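Local structure of RNA 2'-o-ribose methyltransferase (Thermus thermophilus, 1IPA) at residues A[1-6]-A[75-80]; A[30-35]-A[88-93]; A[46-51]-A[97-102]; A[116-121]-A[142-147]; A[190-195]-A[230-235]. The protein probably transfers methyl groups to the 2'-hydroxyl of ribose in RNA, as a member of the TrmH (SpoU) family of knotted methyltransferases. All coordinates share one frame; numbering follows the deposited sequence.

Contact 1 of 5, residues A[1-6]-A[75-80]; sequences MRITST and ALLEVS
The short strand 2-3 lies parallel to strand 75-79 at one edge of the mixed five-stranded sheet of the N-terminal domain, the eL30-like fold that in this family is assigned to substrate binding. Three bonds from main-chain and serine atoms join the pair. Ile3 N points almost along the carbonyl axis of Glu78 O, 2.9 Å away. One step on, Ser80 N reaches Ile3 O at 3.1 Å from above the carbonyl plane. The hydroxyl of Ser80 then donates to Thr4 O, with OG and O 3.0 Å apart, so a side chain takes over the bonding just where the strands end. Chi1 of 79° puts this OG between the backbone N and carbonyl carbon of Ser80, and CB packs against CB of Thr4. On one face Arg2 and Glu78 run side by side in the same direction, both with CG anti to the backbone N; NE and OE1 form a salt bridge at 3.3 Å whose hydrogen bond is weak and bent. On the other face Ile3 crosses Leu77 obliquely. Strand 47-53 flanks strand 75-79 on its far side through backbone bonds of Ala75, Leu77 and Val79. Ser80 is also the N-cap of helix 81-87, its OG bonding weakly to Val83 N. An alanine here would lose both hydroxyl bonds and would probably loosen the N-terminal segment as well as the start of that helix. The tightest apolar touch is methyl to methyl, Ile3 CD1 against Leu77 CD1 at 3.4 Å.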
# COMPACT_ATOMS: atom_id res chain seq x y z
N MET A 1 22.66 -6.09 25.23
CA MET A 1 22.07 -7.38 25.72
C MET A 1 20.56 -7.31 25.64
O MET A 1 19.96 -7.56 24.59
CB MET A 1 22.51 -7.63 27.16
CG MET A 1 22.01 -8.93 27.76
SD MET A 1 22.56 -9.16 29.47
CE MET A 1 24.22 -9.82 29.19
N ARG A 2 19.94 -6.98 26.77
CA ARG A 2 18.50 -6.88 26.87
C ARG A 2 18.17 -5.41 27.12
O ARG A 2 18.48 -4.86 28.19
CB ARG A 2 18.00 -7.74 28.03
CG ARG A 2 16.50 -7.97 28.06
CD ARG A 2 16.07 -8.81 29.26
NE ARG A 2 16.72 -10.12 29.30
CZ ARG A 2 17.63 -10.48 30.21
NH1 ARG A 2 17.99 -9.63 31.16
NH2 ARG A 2 18.16 -11.69 30.16
N ILE A 3 17.57 -4.76 26.13
CA ILE A 3 17.22 -3.35 26.22
C ILE A 3 15.75 -3.19 26.58
O ILE A 3 14.87 -3.54 25.80
CB ILE A 3 17.53 -2.63 24.90
CG1 ILE A 3 18.99 -2.85 24.52
CG2 ILE A 3 17.27 -1.14 25.04
CD1 ILE A 3 19.41 -2.20 23.22
N THR A 4 15.50 -2.63 27.76
CA THR A 4 14.14 -2.44 28.25
C THR A 4 13.75 -0.98 28.40
O THR A 4 12.58 -0.67 28.59
CB THR A 4 13.97 -3.10 29.64
OG1 THR A 4 14.65 -2.30 30.62
CG2 THR A 4 14.56 -4.50 29.64
N SER A 5 14.73 -0.10 28.33
CA SER A 5 14.48 1.33 28.48
C SER A 5 14.29 2.03 27.14
O SER A 5 15.10 1.89 26.23
CB SER A 5 15.63 1.99 29.24
OG SER A 5 15.44 3.39 29.33
N THR A 6 13.21 2.79 27.04
CA THR A 6 12.91 3.52 25.82
C THR A 6 13.87 4.70 25.67
O THR A 6 13.98 5.30 24.60
CB THR A 6 11.45 4.04 25.83
OG1 THR A 6 11.27 4.96 26.91
CG2 THR A 6 10.47 2.88 26.01
N ALA A 75 22.58 -7.88 13.46
CA ALA A 75 22.60 -7.77 14.91
C ALA A 75 21.19 -7.92 15.48
O ALA A 75 20.23 -7.37 14.93
CB ALA A 75 23.20 -6.43 15.34
N LEU A 76 21.07 -8.67 16.57
CA LEU A 76 19.77 -8.89 17.20
C LEU A 76 19.72 -8.16 18.54
O LEU A 76 20.76 -7.93 19.16
CB LEU A 76 19.54 -10.38 17.40
CG LEU A 76 19.79 -11.23 16.14
CD1 LEU A 76 19.77 -12.71 16.49
CD2 LEU A 76 18.75 -10.90 15.08
N LEU A 77 18.52 -7.78 18.96
CA LEU A 77 18.33 -7.09 20.22
C LEU A 77 17.16 -7.69 21.00
O LEU A 77 16.03 -7.69 20.53
CB LEU A 77 18.02 -5.60 19.99
CG LEU A 77 19.11 -4.55 19.73
CD1 LEU A 77 20.09 -4.53 20.89
CD2 LEU A 77 19.82 -4.84 18.41
N GLU A 78 17.45 -8.22 22.18
CA GLU A 78 16.39 -8.77 23.01
C GLU A 78 15.82 -7.49 23.61
O GLU A 78 16.53 -6.75 24.29
CB GLU A 78 16.97 -9.69 24.07
CG GLU A 78 15.95 -10.51 24.83
CD GLU A 78 16.58 -11.68 25.57
OE1 GLU A 78 17.50 -11.44 26.38
OE2 GLU A 78 16.15 -12.83 25.32
N VAL A 79 14.54 -7.24 23.36
CA VAL A 79 13.91 -6.02 23.82
C VAL A 79 12.65 -6.20 24.67
O VAL A 79 12.03 -7.25 24.67
CB VAL A 79 13.59 -5.16 22.57
CG1 VAL A 79 12.52 -4.14 22.87
CG2 VAL A 79 14.85 -4.48 22.08
N SER A 80 12.29 -5.14 25.41
CA SER A 80 11.12 -5.16 26.27
C SER A 80 9.88 -4.69 25.51
O SER A 80 9.98 -4.11 24.42
CB SER A 80 11.33 -4.26 27.49
OG SER A 80 11.15 -2.89 27.17

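Contact 2 of 5, residues A[30-35]-A[88-93]; sequences LIEGAR and SVRDNP
Strand 28-32 ends at Glu32, and Gly33, the N-cap of helix 34-42, turns the chain with phi and psi both positive, where a side chain would strike the preceding carbonyl oxygen and also Arg90 NH2. The loop 88-93 bends round the Glu32 carboxylate, and the closest CA atoms, those of Glu32 and Ser88, are 6.9 Å apart. Glu32 enters extended, CG anti to the backbone N (chi1 168°), and both carboxylate oxygens accept through their syn lone pairs. OE2 takes the hydroxyl of Ser88 at 2.6 Å from OG, while OE1 takes Val89 N at 3.1 Å along a nearly straight bond. Ser88 OG accepts from Arg90 N at 3.0 Å, an ST turn that ties the grip on the carboxylate to the shape of the loop. The contact thereby fastens the end of edge strand 28-32 of the eL30-like domain to the loop between helix 81-87 and strand 96-101. Arg90 comes tip to tip with Glu32, the guanidinium and carboxylate planes 21° apart, and Glu32 CG sits over one guanidinium face. The direct salt bridge from Arg90 NE to Glu32 OE1 is long, 3.7 Å, but a water in the guanidinium plane accepts from NE and donates to OE1. An alanine in place of Glu32 would remove these acceptors and would probably loosen the loop from the strand end. Ala94 N gives OE2 a further bond.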
# COMPACT_ATOMS: atom_id res chain seq x y z
N LEU A 30 11.66 0.95 9.64
CA LEU A 30 11.30 -0.16 10.49
C LEU A 30 10.24 -1.02 9.85
O LEU A 30 9.36 -0.53 9.12
CB LEU A 30 10.80 0.36 11.83
CG LEU A 30 11.75 1.28 12.60
CD1 LEU A 30 10.98 2.04 13.67
CD2 LEU A 30 12.88 0.46 13.20
N ILE A 31 10.32 -2.32 10.11
CA ILE A 31 9.35 -3.25 9.58
C ILE A 31 8.80 -4.10 10.73
O ILE A 31 9.46 -5.03 11.19
CB ILE A 31 9.98 -4.15 8.51
CG1 ILE A 31 10.61 -3.28 7.41
CG2 ILE A 31 8.91 -5.08 7.94
CD1 ILE A 31 11.30 -4.08 6.28
N GLU A 32 7.60 -3.75 11.19
CA GLU A 32 6.93 -4.46 12.28
C GLU A 32 6.07 -5.63 11.78
O GLU A 32 5.23 -5.47 10.89
CB GLU A 32 6.06 -3.46 13.07
CG GLU A 32 5.08 -4.07 14.06
CD GLU A 32 4.51 -3.03 15.04
OE1 GLU A 32 4.20 -1.89 14.63
OE2 GLU A 32 4.35 -3.37 16.24
N GLY A 33 6.28 -6.81 12.37
CA GLY A 33 5.51 -7.97 11.98
C GLY A 33 6.28 -9.02 11.22
O GLY A 33 6.99 -8.71 10.25
N ALA A 34 6.14 -10.27 11.63
CA ALA A 34 6.83 -11.39 11.00
C ALA A 34 6.49 -11.57 9.53
O ALA A 34 7.37 -11.92 8.72
CB ALA A 34 6.54 -12.67 11.76
N ARG A 35 5.23 -11.36 9.16
CA ARG A 35 4.87 -11.53 7.75
C ARG A 35 5.40 -10.36 6.92
O ARG A 35 5.95 -10.57 5.83
CB ARG A 35 3.36 -11.66 7.57
CG ARG A 35 3.00 -12.23 6.20
CD ARG A 35 3.62 -13.61 6.04
NE ARG A 35 4.05 -13.91 4.67
CZ ARG A 35 3.28 -14.44 3.73
NH1 ARG A 35 2.01 -14.75 3.98
NH2 ARG A 35 3.79 -14.68 2.52
N SER A 88 6.38 0.72 17.69
CA SER A 88 5.17 0.20 17.09
C SER A 88 4.13 1.23 16.65
O SER A 88 4.07 2.34 17.17
CB SER A 88 4.51 -0.80 18.05
OG SER A 88 3.31 -1.32 17.51
N VAL A 89 3.30 0.83 15.69
CA VAL A 89 2.25 1.69 15.19
C VAL A 89 0.92 0.94 15.33
O VAL A 89 -0.07 1.30 14.71
CB VAL A 89 2.52 2.07 13.71
CG1 VAL A 89 2.20 0.91 12.79
CG2 VAL A 89 1.74 3.29 13.34
N ARG A 90 0.93 -0.09 16.17
CA ARG A 90 -0.25 -0.91 16.43
C ARG A 90 -0.69 -0.78 17.89
O ARG A 90 0.06 -0.28 18.72
CB ARG A 90 0.07 -2.39 16.20
CG ARG A 90 0.93 -2.68 15.01
CD ARG A 90 1.23 -4.15 14.94
NE ARG A 90 1.80 -4.53 13.66
CZ ARG A 90 1.98 -5.79 13.28
NH1 ARG A 90 1.62 -6.77 14.09
NH2 ARG A 90 2.50 -6.06 12.09
N ASP A 91 -1.91 -1.23 18.20
CA ASP A 91 -2.40 -1.19 19.57
C ASP A 91 -1.54 -2.16 20.36
O ASP A 91 -1.07 -1.85 21.45
CB ASP A 91 -3.87 -1.60 19.64
CG ASP A 91 -4.80 -0.56 19.03
OD1 ASP A 91 -4.74 0.61 19.45
OD2 ASP A 91 -5.58 -0.92 18.12
N ASN A 92 -1.34 -3.35 19.79
CA ASN A 92 -0.52 -4.39 20.39
C ASN A 92 0.62 -4.70 19.41
O ASN A 92 0.40 -5.29 18.35
CB ASN A 92 -1.33 -5.67 20.64
CG ASN A 92 -2.51 -5.43 21.55
OD1 ASN A 92 -3.55 -4.93 21.12
ND2 ASN A 92 -2.36 -5.79 22.82
N PRO A 93 1.85 -4.29 19.75
CA PRO A 93 3.05 -4.49 18.92
C PRO A 93 3.47 -5.94 18.67
O PRO A 93 3.23 -6.83 19.48
CB PRO A 93 4.11 -3.70 19.67
CG PRO A 93 3.69 -3.83 21.09
CD PRO A 93 2.20 -3.58 20.99
O HOH W 1 2.84 -2.29 12.32

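Contact 3 of 5, residues A[46-51]-A[97-102]; sequences ELEQAL and IALARM
Strands 47-53 and 96-101 are neighbours within the mixed sheet of the N-terminal domain; the axes of 47-51 and 97-101 approach to 4.7 Å and run at 164°, nearly antiparallel. Nearly straight bonds fasten them. Arg101 N donates to Glu46 O and Glu48 N to Leu99 O, each at 2.9 Å; further along, Leu99 N reaches Gln49 O at 2.8 Å. Leu99 thus faces Glu48 and Gln49 at once, a classic beta bulge with Glu48 in a near-helical conformation, which shifts the pairing from Leu47-Ala100 to Ala50-Ala98. Leu51 and Ile97 make a hydrogen-bonded pair with unequal halves: Leu51 N lies 2.7 Å from Ile97 O, whereas the return bond is longer and comes from above the carbonyl plane of Leu51. Beyond Arg101 N, a water extends the pairing by donating to Arg101 O and accepting from Glu46 N. This eL30-like sheet is covered on both faces. On the face of Ala50, Ala98 and Ala100, Leu47 bridges the strands: Leu47 CG lies 4.0 Å from Ala98 CB, and Leu47 CD1 lies 3.8 Å from Ala100 CB, while Ile37 and Leu41 of helix 34-42 close over it. On the other face Gln49 takes the crowded chi1 position (65°), which lays its CG obliquely against Leu99 CB at 3.5 Å; Leu14 of helix 9-15 packs on both residues, and Arg10 bonds the Gln49 amide oxygen. Glu48 crosses Arg101 with carboxylate and guanidinium planes 89° apart, and OE2 stays 4.1 Å from NE, too far for a salt bridge. Arg28 NE forms a salt bridge with Glu48 OE1 instead.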
# COMPACT_ATOMS: atom_id res chain seq x y z
N GLU A 46 17.19 -5.46 2.15
CA GLU A 46 18.24 -5.87 3.09
C GLU A 46 17.91 -5.39 4.50
O GLU A 46 17.45 -4.26 4.70
CB GLU A 46 19.59 -5.29 2.67
CG GLU A 46 19.87 -5.36 1.18
CD GLU A 46 21.27 -4.89 0.82
OE1 GLU A 46 22.24 -5.64 1.08
OE2 GLU A 46 21.41 -3.76 0.29
N LEU A 47 18.13 -6.27 5.47
CA LEU A 47 17.89 -5.97 6.87
C LEU A 47 19.22 -5.74 7.56
O LEU A 47 20.24 -6.30 7.16
CB LEU A 47 17.17 -7.16 7.52
CG LEU A 47 15.63 -7.14 7.62
CD1 LEU A 47 14.99 -6.38 6.48
CD2 LEU A 47 15.15 -8.58 7.69
N GLU A 48 19.24 -4.91 8.60
CA GLU A 48 20.48 -4.66 9.32
C GLU A 48 20.41 -5.23 10.74
O GLU A 48 21.41 -5.71 11.27
CB GLU A 48 20.81 -3.18 9.36
CG GLU A 48 21.00 -2.59 7.99
CD GLU A 48 21.72 -1.27 8.01
OE1 GLU A 48 21.37 -0.42 8.86
OE2 GLU A 48 22.64 -1.08 7.17
N GLN A 49 19.24 -5.16 11.34
CA GLN A 49 19.07 -5.71 12.67
C GLN A 49 17.63 -6.06 12.99
O GLN A 49 16.70 -5.53 12.38
CB GLN A 49 19.62 -4.75 13.73
CG GLN A 49 18.91 -3.43 13.87
CD GLN A 49 19.54 -2.57 14.94
OE1 GLN A 49 20.76 -2.39 14.97
NE2 GLN A 49 18.72 -2.03 15.83
N ALA A 50 17.45 -6.98 13.93
CA ALA A 50 16.12 -7.41 14.33
C ALA A 50 15.96 -7.32 15.83
O ALA A 50 16.83 -7.73 16.58
CB ALA A 50 15.88 -8.83 13.87
N LEU A 51 14.83 -6.76 16.26
CA LEU A 51 14.54 -6.66 17.68
C LEU A 51 13.59 -7.80 18.00
O LEU A 51 12.75 -8.17 17.18
CB LEU A 51 13.90 -5.31 18.01
CG LEU A 51 14.88 -4.15 18.20
CD1 LEU A 51 15.71 -3.92 16.94
CD2 LEU A 51 14.09 -2.90 18.54
N ILE A 97 10.49 -6.83 15.21
CA ILE A 97 10.55 -5.61 14.42
C ILE A 97 11.95 -5.53 13.84
O ILE A 97 12.93 -5.74 14.56
CB ILE A 97 10.36 -4.34 15.27
CG1 ILE A 97 8.98 -4.34 15.92
CG2 ILE A 97 10.55 -3.11 14.40
CD1 ILE A 97 8.71 -3.08 16.76
N ALA A 98 12.06 -5.22 12.56
CA ALA A 98 13.38 -5.15 11.95
C ALA A 98 13.74 -3.76 11.44
O ALA A 98 12.88 -2.91 11.24
CB ALA A 98 13.47 -6.15 10.82
N LEU A 99 15.04 -3.55 11.28
CA LEU A 99 15.55 -2.29 10.75
C LEU A 99 15.93 -2.65 9.33
O LEU A 99 16.71 -3.58 9.11
CB LEU A 99 16.79 -1.84 11.51
CG LEU A 99 17.47 -0.56 11.00
CD1 LEU A 99 16.49 0.61 11.09
CD2 LEU A 99 18.73 -0.26 11.83
N ALA A 100 15.39 -1.92 8.36
CA ALA A 100 15.68 -2.22 6.97
C ALA A 100 16.37 -1.07 6.25
O ALA A 100 16.26 0.08 6.64
CB ALA A 100 14.40 -2.59 6.25
N ARG A 101 17.08 -1.42 5.18
CA ARG A 101 17.77 -0.45 4.34
C ARG A 101 16.79 -0.04 3.24
O ARG A 101 16.23 -0.90 2.57
CB ARG A 101 18.99 -1.11 3.69
CG ARG A 101 20.34 -0.61 4.15
CD ARG A 101 20.79 0.63 3.38
NE ARG A 101 22.18 0.95 3.69
CZ ARG A 101 22.88 1.93 3.12
NH1 ARG A 101 22.32 2.69 2.18
NH2 ARG A 101 24.14 2.13 3.47
N MET A 102 16.56 1.26 3.06
CA MET A 102 15.65 1.71 2.01
C MET A 102 16.24 1.30 0.65
O MET A 102 17.29 1.79 0.25
CB MET A 102 15.47 3.22 2.10
CG MET A 102 14.26 3.76 1.36
SD MET A 102 14.09 5.54 1.55
CE MET A 102 13.21 5.61 3.04
O HOH W 2 17.12 -2.79 0.91

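Contact 4 of 5, residues A[116-121]-A[142-147]; sequences ALILVA and AEAVLV
In Ile118, chi1 of -68° sets CG2 anti to the backbone N, and in Leu146 chi1 of -53° sets CG anti to the carbonyl carbon; with these torsions the two side chains cross obliquely on one face of the sheet, Ile118 CG2 lying 3.9 Å from Leu146 CG. On that face Val120 CG2 also nears Leu146 CB. On the opposite face Leu119 CB lies 4.4 Å from Val145 CG2. Between the faces the parallel backbones exchange bonds: Leu119 N donates to Ala144 O at 3.0 Å, Leu146 N to Leu119 O at 2.7 Å nearly along the carbonyl axis, and Ala121 N to Leu146 O at 2.9 Å. One step before the regular pairing, Glu143 N meets Leu117 O at 2.7 Å in the carbonyl plane. The extended Glu143 side chain, CG anti to the backbone N, brings OE1 to 3.3 Å from Ala116 CA; its carboxylate is held by Ser113 at OE1 and Tyr110 at OE2, which would fix its rotation. The two strands are joined by helix 127-140 in a beta-alpha-beta crossover within the Rossmann-like sheet of the SpoU domain. Val133 and Leu134 of the connecting helix lie on Leu119 and Val145 respectively, helix 246-261 adds Ala250 and Leu254 beside Leu119, Trp182 of helix 176-185 covers Ile118 and Leu146, and strand 210-214 bonds along the far edge of strand 117-122.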
# COMPACT_ATOMS: atom_id res chain seq x y z
N ALA A 116 -3.14 -5.95 -18.50
CA ALA A 116 -3.08 -4.92 -17.47
C ALA A 116 -4.35 -4.44 -16.77
O ALA A 116 -5.24 -3.84 -17.38
CB ALA A 116 -2.36 -3.71 -18.02
N LEU A 117 -4.43 -4.70 -15.47
CA LEU A 117 -5.54 -4.24 -14.65
C LEU A 117 -4.90 -3.16 -13.77
O LEU A 117 -4.10 -3.45 -12.89
CB LEU A 117 -6.11 -5.36 -13.79
CG LEU A 117 -7.20 -4.94 -12.79
CD1 LEU A 117 -8.37 -4.29 -13.52
CD2 LEU A 117 -7.66 -6.16 -12.01
N ILE A 118 -5.26 -1.91 -14.03
CA ILE A 118 -4.68 -0.78 -13.31
C ILE A 118 -5.67 0.00 -12.46
O ILE A 118 -6.77 0.33 -12.90
CB ILE A 118 -4.01 0.18 -14.33
CG1 ILE A 118 -2.78 -0.50 -14.93
CG2 ILE A 118 -3.62 1.48 -13.66
CD1 ILE A 118 -2.29 0.13 -16.21
N LEU A 119 -5.26 0.30 -11.23
CA LEU A 119 -6.11 1.08 -10.34
C LEU A 119 -5.54 2.48 -10.20
O LEU A 119 -4.38 2.64 -9.86
CB LEU A 119 -6.17 0.43 -8.95
CG LEU A 119 -6.90 1.26 -7.88
CD1 LEU A 119 -8.35 1.42 -8.29
CD2 LEU A 119 -6.81 0.56 -6.52
N VAL A 120 -6.34 3.48 -10.50
CA VAL A 120 -5.89 4.86 -10.37
C VAL A 120 -6.60 5.46 -9.16
O VAL A 120 -7.82 5.60 -9.16
CB VAL A 120 -6.22 5.69 -11.63
CG1 VAL A 120 -5.71 7.12 -11.47
CG2 VAL A 120 -5.59 5.06 -12.86
N ALA A 121 -5.84 5.78 -8.12
CA ALA A 121 -6.42 6.36 -6.92
C ALA A 121 -6.17 7.86 -6.91
O ALA A 121 -5.04 8.33 -7.02
CB ALA A 121 -5.82 5.71 -5.68
N ALA A 142 -4.31 -6.64 -9.49
CA ALA A 142 -3.96 -5.47 -10.28
C ALA A 142 -2.48 -5.53 -10.66
O ALA A 142 -1.66 -6.07 -9.91
CB ALA A 142 -4.24 -4.22 -9.50
N GLU A 143 -2.16 -4.97 -11.81
CA GLU A 143 -0.78 -4.94 -12.29
C GLU A 143 -0.07 -3.72 -11.71
O GLU A 143 1.15 -3.71 -11.53
CB GLU A 143 -0.76 -4.87 -13.81
CG GLU A 143 0.60 -5.10 -14.42
CD GLU A 143 0.57 -5.05 -15.93
OE1 GLU A 143 -0.04 -5.94 -16.54
OE2 GLU A 143 1.16 -4.11 -16.51
N ALA A 144 -0.83 -2.68 -11.39
CA ALA A 144 -0.23 -1.48 -10.84
C ALA A 144 -1.26 -0.57 -10.23
O ALA A 144 -2.44 -0.62 -10.58
CB ALA A 144 0.53 -0.73 -11.94
N VAL A 145 -0.80 0.27 -9.31
CA VAL A 145 -1.67 1.25 -8.68
C VAL A 145 -1.05 2.60 -8.95
O VAL A 145 0.07 2.87 -8.54
CB VAL A 145 -1.75 1.07 -7.15
CG1 VAL A 145 -2.56 2.21 -6.54
CG2 VAL A 145 -2.40 -0.26 -6.83
N LEU A 146 -1.77 3.44 -9.68
CA LEU A 146 -1.24 4.75 -9.98
C LEU A 146 -1.92 5.71 -9.04
O LEU A 146 -3.14 5.88 -9.08
CB LEU A 146 -1.51 5.12 -11.44
CG LEU A 146 -1.03 4.09 -12.45
CD1 LEU A 146 -1.26 4.62 -13.86
CD2 LEU A 146 0.45 3.78 -12.22
N VAL A 147 -1.12 6.33 -8.18
CA VAL A 147 -1.63 7.29 -7.22
C VAL A 147 -1.42 8.71 -7.71
O VAL A 147 -0.28 9.15 -7.95
CB VAL A 147 -0.93 7.13 -5.86
CG1 VAL A 147 -1.47 8.15 -4.87
CG2 VAL A 147 -1.13 5.70 -5.34

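Contact 5 of 5, residues A[190-195]-A[230-235]; sequences LVATTP and QTQVRI
Leu190 O accepts from Gln230 N at 2.8 Å, in the carbonyl plane, and weakly from Thr231 N, so one carbonyl oxygen anchors the start of the parallel pair 190-193 and 231-233. The next bonds run nearly along their carbonyl axes: Ala192 N to Thr231 O at 2.9 Å, Val233 N to Ala192 O at 2.8 Å, and Thr194 N to Val233 O at 2.8 Å. Ala192 is thus gripped through both its N-H and its carbonyl, and the last bond carries the pairing one residue beyond strand 190-193. A CA-H...O contact from Val191 CA to Thr231 O, 3.2 Å, lies alongside. Val191, its CG1 anti to the backbone N (chi1 174°), crosses Val233 obliquely, CG1 reaching Val233 CB at 4.2 Å, and on the same face Thr193 CG2 nears Ile235 CD1. On the opposite face Ala192 CB lies 4.3 Å from Gln232 CG. Thr194 OG1 is buried by the contact and has no polar partner in the model, whereas Thr193 OG1 bonds to Ala213 O. The axes of 190-193 and 231-233 are inclined by 28° in the parallel sheet of the SpoU methyltransferase domain, of which 231-233 is an outermost strand. Strand 210-214 flanks strand 190-193 through backbone bonds to Ala211 and Ala213; Leu226 of helix 223-228 packs on Ala192, Thr194 and Gln232, and helix 246-261 places Leu253 against Thr193 and Ile235.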
# COMPACT_ATOMS: atom_id res chain seq x y z
N LEU A 190 -10.20 4.07 -19.92
CA LEU A 190 -10.39 4.50 -18.54
C LEU A 190 -11.86 4.46 -18.12
O LEU A 190 -12.73 4.95 -18.84
CB LEU A 190 -9.84 5.91 -18.37
CG LEU A 190 -10.14 6.67 -17.07
CD1 LEU A 190 -9.46 6.00 -15.88
CD2 LEU A 190 -9.66 8.12 -17.22
N VAL A 191 -12.12 3.86 -16.96
CA VAL A 191 -13.46 3.77 -16.39
C VAL A 191 -13.43 4.59 -15.10
O VAL A 191 -12.66 4.29 -14.18
CB VAL A 191 -13.82 2.29 -16.04
CG1 VAL A 191 -15.16 2.23 -15.30
CG2 VAL A 191 -13.85 1.45 -17.30
N ALA A 192 -14.23 5.64 -15.04
CA ALA A 192 -14.25 6.48 -13.85
C ALA A 192 -15.45 6.16 -12.95
O ALA A 192 -16.55 5.95 -13.43
CB ALA A 192 -14.29 7.96 -14.25
N THR A 193 -15.20 6.12 -11.65
CA THR A 193 -16.23 5.82 -10.67
C THR A 193 -16.81 7.12 -10.12
O THR A 193 -16.08 8.02 -9.70
CB THR A 193 -15.65 4.98 -9.49
OG1 THR A 193 -15.00 3.81 -10.01
CG2 THR A 193 -16.75 4.55 -8.53
N THR A 194 -18.14 7.23 -10.13
CA THR A 194 -18.84 8.40 -9.62
C THR A 194 -20.21 7.98 -9.12
O THR A 194 -20.84 7.10 -9.70
CB THR A 194 -19.04 9.49 -10.71
OG1 THR A 194 -19.61 8.89 -11.88
CG2 THR A 194 -17.74 10.14 -11.06
N PRO A 195 -20.69 8.62 -8.04
CA PRO A 195 -22.01 8.27 -7.50
C PRO A 195 -23.16 8.72 -8.41
O PRO A 195 -24.27 8.21 -8.30
CB PRO A 195 -22.02 8.97 -6.15
CG PRO A 195 -21.19 10.20 -6.42
CD PRO A 195 -20.03 9.62 -7.19
N GLN A 230 -13.70 6.63 -20.81
CA GLN A 230 -14.45 6.03 -21.91
C GLN A 230 -15.81 5.60 -21.34
O GLN A 230 -16.79 5.49 -22.07
CB GLN A 230 -13.73 4.81 -22.47
CG GLN A 230 -12.63 5.10 -23.49
CD GLN A 230 -11.57 6.05 -22.96
OE1 GLN A 230 -11.48 7.19 -23.39
NE2 GLN A 230 -10.77 5.57 -22.02
N THR A 231 -15.83 5.34 -20.04
CA THR A 231 -17.06 4.92 -19.37
C THR A 231 -17.08 5.44 -17.95
O THR A 231 -16.05 5.49 -17.28
CB THR A 231 -17.15 3.38 -19.29
OG1 THR A 231 -16.86 2.80 -20.57
CG2 THR A 231 -18.55 2.96 -18.86
N GLN A 232 -18.26 5.83 -17.48
CA GLN A 232 -18.43 6.31 -16.12
C GLN A 232 -19.34 5.31 -15.45
O GLN A 232 -20.35 4.88 -16.01
CB GLN A 232 -19.04 7.71 -16.11
CG GLN A 232 -17.99 8.78 -16.29
CD GLN A 232 -18.59 10.13 -16.61
OE1 GLN A 232 -19.47 10.63 -15.88
NE2 GLN A 232 -18.12 10.74 -17.68
N VAL A 233 -19.01 4.95 -14.22
CA VAL A 233 -19.76 3.93 -13.54
C VAL A 233 -19.94 4.20 -12.03
O VAL A 233 -19.21 4.97 -11.43
CB VAL A 233 -19.03 2.58 -13.80
CG1 VAL A 233 -18.43 2.04 -12.52
CG2 VAL A 233 -19.95 1.62 -14.49
N ARG A 234 -20.93 3.55 -11.43
CA ARG A 234 -21.16 3.75 -10.00
C ARG A 234 -21.35 2.46 -9.23
O ARG A 234 -21.74 1.42 -9.77
CB ARG A 234 -22.35 4.67 -9.75
CG ARG A 234 -23.71 3.99 -9.85
CD ARG A 234 -24.81 4.92 -9.39
NE ARG A 234 -26.04 4.17 -9.15
CZ ARG A 234 -26.78 3.65 -10.12
NH1 ARG A 234 -26.43 3.82 -11.39
NH2 ARG A 234 -27.85 2.94 -9.82
N ILE A 235 -21.04 2.54 -7.93
CA ILE A 235 -21.19 1.42 -7.01
C ILE A 235 -22.48 1.72 -6.27
O ILE A 235 -22.55 2.63 -5.46
CB ILE A 235 -20.00 1.35 -6.04
CG1 ILE A 235 -18.73 0.96 -6.81
CG2 ILE A 235 -20.29 0.34 -4.93
CD1 ILE A 235 -17.46 1.06 -6.01

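In the fold
Contacts 1, 2 and 3 share the mixed N-terminal sheet, and contacts 4 and 5 the parallel sheet of the methyltransferase domain on the other side of the chain's centre; contacts 1 and 5 are the farthest apart, their centres about 52 Å from each other. Contacts 3 and 4 are buried and rest on backbone bonds and apolar faces. Contacts 1, 2 and 5, at sheet edges, are partly buried; contact 5 still rests on backbone bonds like 3 and 4, and contact 1 adds a surface salt bridge. Contact 2 differs most: a carboxylate and a water, not strand pairing, carry it. Contact 3 touches contact 1 through Leu77 and Ala50, and contact 2 through Ile31 and Ala98; contacts 4 and 5 do not touch.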